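Long-range contact in Card1 endonuclease domain-containing protein (Vibrio cholerae, PDB 1XMX), which is of unknown function but carries a Card1-like endonuclease domain of the PDDEXK clan and may bind nucleic acid: residues W113-C124 with W127-V138. Sequence-based numbering, arbitrary orientation.
Sequences WPIFVVEPNSDC and WLYPEGNNDTQV. With FMT (formic acid), chain E.
I115 pairs with Y129, and F116 with W127, where strands 115-118 and 124-129 form a beta hairpin at one side of a mixed sheet, beyond the parallel strand 88-92; strand 136-137 then closes that sheet's edge. The backbone bonds define a classic beta bulge: L128 and Y129 both face I115. I115 N donates to Y129 O at 2.7 Å, while I115 O accepts from two successive amides, L128 N and Y129 N. At the other end, V138 N reaches D123 O in a nearly straight bond of 3.1 Å, tying the connection between strands 115-118 and 124-129 to the residue just past strand 136-137.

Aromatic packing centres on W127. F116 CB sits over one face of its indole, 4.0 Å from the centroid of the six-membered ring, and the phenyl ring follows edge-to-face with planes 68° apart. With CG of F116 between its backbone N and carbonyl carbon (chi1 69°), CD2 is carried to W127 CZ3. P114 CB touches the same CZ3, and N133 ND2 lies over the rim of the opposite indole face. The ring of Y129 meets W113 O with its edge and also takes a cation-pi contact from R109.

Aliphatic contacts lie along the hairpin and beyond it. V117 CG2 and L128 CD1 are tightly packed at 3.4 Å, whereas V118 CG1 meets CG2 of V138, just past strand 136-137, more loosely, the two valines crossing at about a right angle.

Polar side chains order the connection between the two hairpin strands. E119 OE1 accepts from both S122 N and S122 OG, and N302 holds the carboxylate of D123. S122 also opens an ST turn, its OG accepting from C124 N at 3.1 Å.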
loop_
_atom_site.group_PDB
_atom_site.type_symbol
_atom_site.label_atom_id
_atom_site.label_comp_id
_atom_site.label_asym_id
_atom_site.label_seq_id
_atom_site.Cartn_x
_atom_site.Cartn_y
_atom_site.Cartn_z
ATOM N N TRP A 113 21.587 -22.737 16.283
ATOM C CA TRP A 113 20.426 -22.652 15.450
ATOM C C TRP A 113 20.698 -21.573 14.429
ATOM O O TRP A 113 21.364 -20.613 14.742
ATOM C CB TRP A 113 19.201 -22.313 16.285
ATOM C CG TRP A 113 18.719 -23.492 17.062
ATOM C CD1 TRP A 113 18.795 -24.838 16.691
ATOM C CD2 TRP A 113 18.107 -23.475 18.358
ATOM N NE1 TRP A 113 18.252 -25.628 17.692
ATOM C CE2 TRP A 113 17.804 -24.808 18.705
ATOM C CE3 TRP A 113 17.752 -22.456 19.244
ATOM C CZ2 TRP A 113 17.178 -25.130 19.892
ATOM C CZ3 TRP A 113 17.149 -22.802 20.447
ATOM C CH2 TRP A 113 16.875 -24.119 20.751
ATOM N N PRO A 114 20.281 -21.792 13.171
ATOM C CA PRO A 114 20.500 -20.808 12.105
ATOM C C PRO A 114 19.812 -19.502 12.381
ATOM O O PRO A 114 18.729 -19.449 13.019
ATOM C CB PRO A 114 19.943 -21.475 10.827
ATOM C CG PRO A 114 19.763 -22.955 11.160
ATOM C CD PRO A 114 19.662 -23.050 12.696
ATOM N N ILE A 115 20.441 -18.435 11.894
ATOM C CA ILE A 115 19.948 -17.079 12.156
ATOM C C ILE A 115 19.982 -16.290 10.859
ATOM O O ILE A 115 21.003 -16.291 10.172
ATOM C CB ILE A 115 20.832 -16.318 13.222
ATOM C CG1 ILE A 115 20.844 -17.055 14.590
ATOM C CG2 ILE A 115 20.272 -14.905 13.418
ATOM C CD1 ILE A 115 22.051 -16.717 15.478
ATOM N N PHE A 116 18.890 -15.617 10.521
ATOM C CA PHE A 116 18.844 -14.840 9.296
ATOM C C PHE A 116 18.169 -13.515 9.558
ATOM O O PHE A 116 17.471 -13.361 10.580
ATOM C CB PHE A 116 18.090 -15.602 8.197
ATOM C CG PHE A 116 16.599 -15.740 8.457
ATOM C CD1 PHE A 116 15.717 -14.690 8.156
ATOM C CD2 PHE A 116 16.077 -16.894 8.999
ATOM C CE1 PHE A 116 14.356 -14.791 8.360
ATOM C CE2 PHE A 116 14.700 -17.011 9.205
ATOM C CZ PHE A 116 13.828 -15.969 8.859
ATOM N N VAL A 117 18.385 -12.568 8.628
ATOM C CA VAL A 117 17.775 -11.242 8.603
ATOM C C VAL A 117 17.304 -10.931 7.189
ATOM O O VAL A 117 18.009 -11.197 6.234
ATOM C CB VAL A 117 18.749 -10.129 9.042
ATOM C CG1 VAL A 117 18.122 -8.760 8.808
ATOM C CG2 VAL A 117 19.073 -10.232 10.557
ATOM N N VAL A 118 16.090 -10.397 7.076
ATOM C CA VAL A 118 15.596 -9.759 5.823
ATOM C C VAL A 118 15.997 -8.289 5.818
ATOM O O VAL A 118 15.534 -7.479 6.620
ATOM C CB VAL A 118 14.092 -9.801 5.763
ATOM C CG1 VAL A 118 13.599 -9.223 4.386
ATOM C CG2 VAL A 118 13.598 -11.243 6.005
ATOM N N GLU A 119 16.915 -7.964 4.936
ATOM C CA GLU A 119 17.340 -6.621 4.820
ATOM C C GLU A 119 16.126 -5.834 4.242
ATOM O O GLU A 119 15.536 -6.226 3.221
ATOM C CB GLU A 119 18.590 -6.589 3.925
ATOM C CG GLU A 119 19.362 -5.290 4.050
ATOM C CD GLU A 119 18.807 -4.152 3.200
ATOM O OE1 GLU A 119 18.725 -4.378 1.963
ATOM O OE2 GLU A 119 18.595 -3.009 3.743
ATOM N N PRO A 120 15.699 -4.774 4.935
ATOM C CA PRO A 120 14.397 -4.237 4.572
ATOM C C PRO A 120 14.434 -3.529 3.193
ATOM O O PRO A 120 13.425 -3.484 2.500
ATOM C CB PRO A 120 14.091 -3.230 5.730
ATOM C CG PRO A 120 15.513 -2.777 6.224
ATOM C CD PRO A 120 16.333 -4.058 6.067
ATOM N N ASN A 121 15.575 -2.984 2.798
ATOM C CA ASN A 121 15.658 -2.297 1.508
ATOM C C ASN A 121 15.684 -3.259 0.300
ATOM O O ASN A 121 14.876 -3.119 -0.656
ATOM C CB ASN A 121 16.793 -1.247 1.568
ATOM C CG ASN A 121 16.595 -0.267 2.771
ATOM O OD1 ASN A 121 15.770 0.654 2.731
ATOM N ND2 ASN A 121 17.288 -0.537 3.867
ATOM N N SER A 122 16.520 -4.292 0.374
ATOM C CA SER A 122 16.705 -5.170 -0.783
ATOM C C SER A 122 15.616 -6.200 -0.822
ATOM O O SER A 122 15.233 -6.676 -1.922
ATOM C CB SER A 122 18.069 -5.833 -0.730
ATOM O OG SER A 122 18.151 -6.600 0.457
ATOM N N ASP A 123 15.084 -6.478 0.367
ATOM C CA ASP A 123 14.214 -7.627 0.693
ATOM C C ASP A 123 14.929 -8.988 0.616
ATOM O O ASP A 123 14.272 -10.007 0.516
ATOM C CB ASP A 123 12.855 -7.596 -0.102
ATOM C CG ASP A 123 11.709 -8.269 0.640
ATOM O OD1 ASP A 123 11.517 -8.139 1.925
ATOM O OD2 ASP A 123 10.941 -8.945 -0.023
ATOM N N CYS A 124 16.266 -9.016 0.695
ATOM C CA CYS A 124 17.014 -10.298 0.684
ATOM C C CYS A 124 17.013 -10.907 2.056
ATOM O O CYS A 124 17.292 -10.206 3.035
ATOM C CB CYS A 124 18.483 -10.122 0.294
ATOM S SG CYS A 124 18.743 -9.388 -1.327
ATOM N N TRP A 127 21.658 -14.918 5.551
ATOM C CA TRP A 127 22.020 -15.853 6.622
ATOM C C TRP A 127 23.197 -15.352 7.401
ATOM O O TRP A 127 24.293 -15.236 6.848
ATOM C CB TRP A 127 22.351 -17.205 6.031
ATOM C CG TRP A 127 21.155 -17.805 5.459
ATOM C CD1 TRP A 127 20.766 -17.815 4.128
ATOM C CD2 TRP A 127 20.104 -18.433 6.186
ATOM N NE1 TRP A 127 19.562 -18.455 3.994
ATOM C CE2 TRP A 127 19.133 -18.864 5.227
ATOM C CE3 TRP A 127 19.914 -18.744 7.541
ATOM C CZ2 TRP A 127 17.989 -19.546 5.586
ATOM C CZ3 TRP A 127 18.765 -19.419 7.899
ATOM C CH2 TRP A 127 17.810 -19.809 6.916
ATOM N N LEU A 128 22.961 -15.019 8.667
ATOM C CA LEU A 128 24.017 -14.514 9.546
ATOM C C LEU A 128 24.789 -15.688 10.094
ATOM O O LEU A 128 25.981 -15.616 10.309
ATOM C CB LEU A 128 23.429 -13.660 10.674
ATOM C CG LEU A 128 23.375 -12.357 9.873
ATOM C CD1 LEU A 128 21.970 -11.815 9.780
ATOM C CD2 LEU A 128 24.463 -11.294 10.133
ATOM N N TYR A 129 24.092 -16.797 10.249
ATOM C CA TYR A 129 24.687 -17.985 10.783
ATOM C C TYR A 129 23.839 -19.178 10.305
ATOM O O TYR A 129 22.614 -19.164 10.446
ATOM C CB TYR A 129 24.778 -17.903 12.334
ATOM C CG TYR A 129 25.264 -19.216 12.885
ATOM C CD1 TYR A 129 26.579 -19.617 12.691
ATOM C CD2 TYR A 129 24.391 -20.080 13.512
ATOM C CE1 TYR A 129 27.028 -20.873 13.138
ATOM C CE2 TYR A 129 24.805 -21.308 13.962
ATOM C CZ TYR A 129 26.123 -21.707 13.772
ATOM O OH TYR A 129 26.528 -22.926 14.251
ATOM N N PRO A 130 24.473 -20.173 9.648
ATOM C CA PRO A 130 25.902 -20.198 9.169
ATOM C C PRO A 130 26.064 -19.331 7.898
ATOM O O PRO A 130 25.166 -19.354 7.047
ATOM C CB PRO A 130 26.126 -21.676 8.847
ATOM C CG PRO A 130 24.745 -22.153 8.423
ATOM C CD PRO A 130 23.746 -21.403 9.282
ATOM N N GLU A 131 27.152 -18.550 7.772
ATOM C CA GLU A 131 27.265 -17.677 6.580
ATOM C C GLU A 131 27.264 -18.528 5.292
ATOM O O GLU A 131 27.036 -17.992 4.226
ATOM C CB GLU A 131 28.485 -16.716 6.573
ATOM C CG GLU A 131 28.458 -15.445 7.495
ATOM C CD GLU A 131 27.463 -14.292 7.061
ATOM O OE1 GLU A 131 27.087 -14.194 5.875
ATOM O OE2 GLU A 131 27.066 -13.470 7.906
ATOM N N GLY A 132 27.530 -19.836 5.396
ATOM C CA GLY A 132 27.534 -20.708 4.215
ATOM C C GLY A 132 26.202 -20.886 3.494
ATOM O O GLY A 132 26.178 -21.254 2.297
ATOM N N ASN A 133 25.085 -20.657 4.192
ATOM C CA ASN A 133 23.761 -20.788 3.591
ATOM C C ASN A 133 23.597 -19.729 2.491
ATOM O O ASN A 133 24.230 -18.682 2.519
ATOM C CB ASN A 133 22.679 -20.560 4.646
ATOM C CG ASN A 133 22.299 -21.821 5.433
ATOM O OD1 ASN A 133 22.813 -22.924 5.182
ATOM N ND2 ASN A 133 21.363 -21.651 6.395
ATOM N N ASN A 134 22.743 -19.988 1.515
ATOM C CA ASN A 134 22.571 -19.017 0.426
ATOM C C ASN A 134 21.422 -18.023 0.574
ATOM O O ASN A 134 20.294 -18.423 0.721
ATOM C CB ASN A 134 22.515 -19.759 -0.905
ATOM C CG ASN A 134 23.682 -20.697 -1.049
ATOM O OD1 ASN A 134 24.821 -20.266 -1.263
ATOM N ND2 ASN A 134 23.427 -21.991 -0.863
ATOM N N ASP A 135 21.729 -16.735 0.479
ATOM C CA ASP A 135 20.724 -15.680 0.628
ATOM C C ASP A 135 19.774 -15.794 -0.541
ATOM O O ASP A 135 20.183 -16.143 -1.650
ATOM C CB ASP A 135 21.359 -14.272 0.638
ATOM C CG ASP A 135 22.447 -14.123 1.687
ATOM O OD1 ASP A 135 22.637 -15.043 2.513
ATOM O OD2 ASP A 135 23.142 -13.090 1.678
ATOM N N THR A 136 18.512 -15.482 -0.298
ATOM C CA THR A 136 17.522 -15.519 -1.366
ATOM C C THR A 136 16.669 -14.251 -1.263
ATOM O O THR A 136 16.623 -13.578 -0.220
ATOM C CB THR A 136 16.610 -16.781 -1.254
ATOM O OG1 THR A 136 16.027 -16.824 0.035
ATOM C CG2 THR A 136 17.411 -18.055 -1.377
ATOM N N GLN A 137 15.961 -13.945 -2.329
ATOM C CA GLN A 137 15.111 -12.773 -2.349
ATOM C C GLN A 137 13.765 -13.265 -1.784
ATOM O O GLN A 137 13.234 -14.233 -2.234
ATOM C CB GLN A 137 15.015 -12.293 -3.808
ATOM C CG GLN A 137 13.911 -11.328 -4.135
ATOM C CD GLN A 137 13.963 -10.076 -3.271
ATOM O OE1 GLN A 137 12.944 -9.647 -2.737
ATOM N NE2 GLN A 137 15.149 -9.475 -3.165
ATOM N N VAL A 138 13.223 -12.646 -0.754
ATOM C CA VAL A 138 11.935 -13.118 -0.231
ATOM C C VAL A 138 10.820 -12.997 -1.254
ATOM O O VAL A 138 10.718 -11.979 -1.921
ATOM C CB VAL A 138 11.564 -12.352 1.023
ATOM C CG1 VAL A 138 10.177 -12.827 1.546
ATOM C CG2 VAL A 138 12.703 -12.563 2.101
HETATM C C FMT E . 24.666 -16.624 -1.067
HETATM O O1 FMT E . 24.744 -16.080 0.066
HETATM O O2 FMT E . 25.445 -17.465 -1.574
#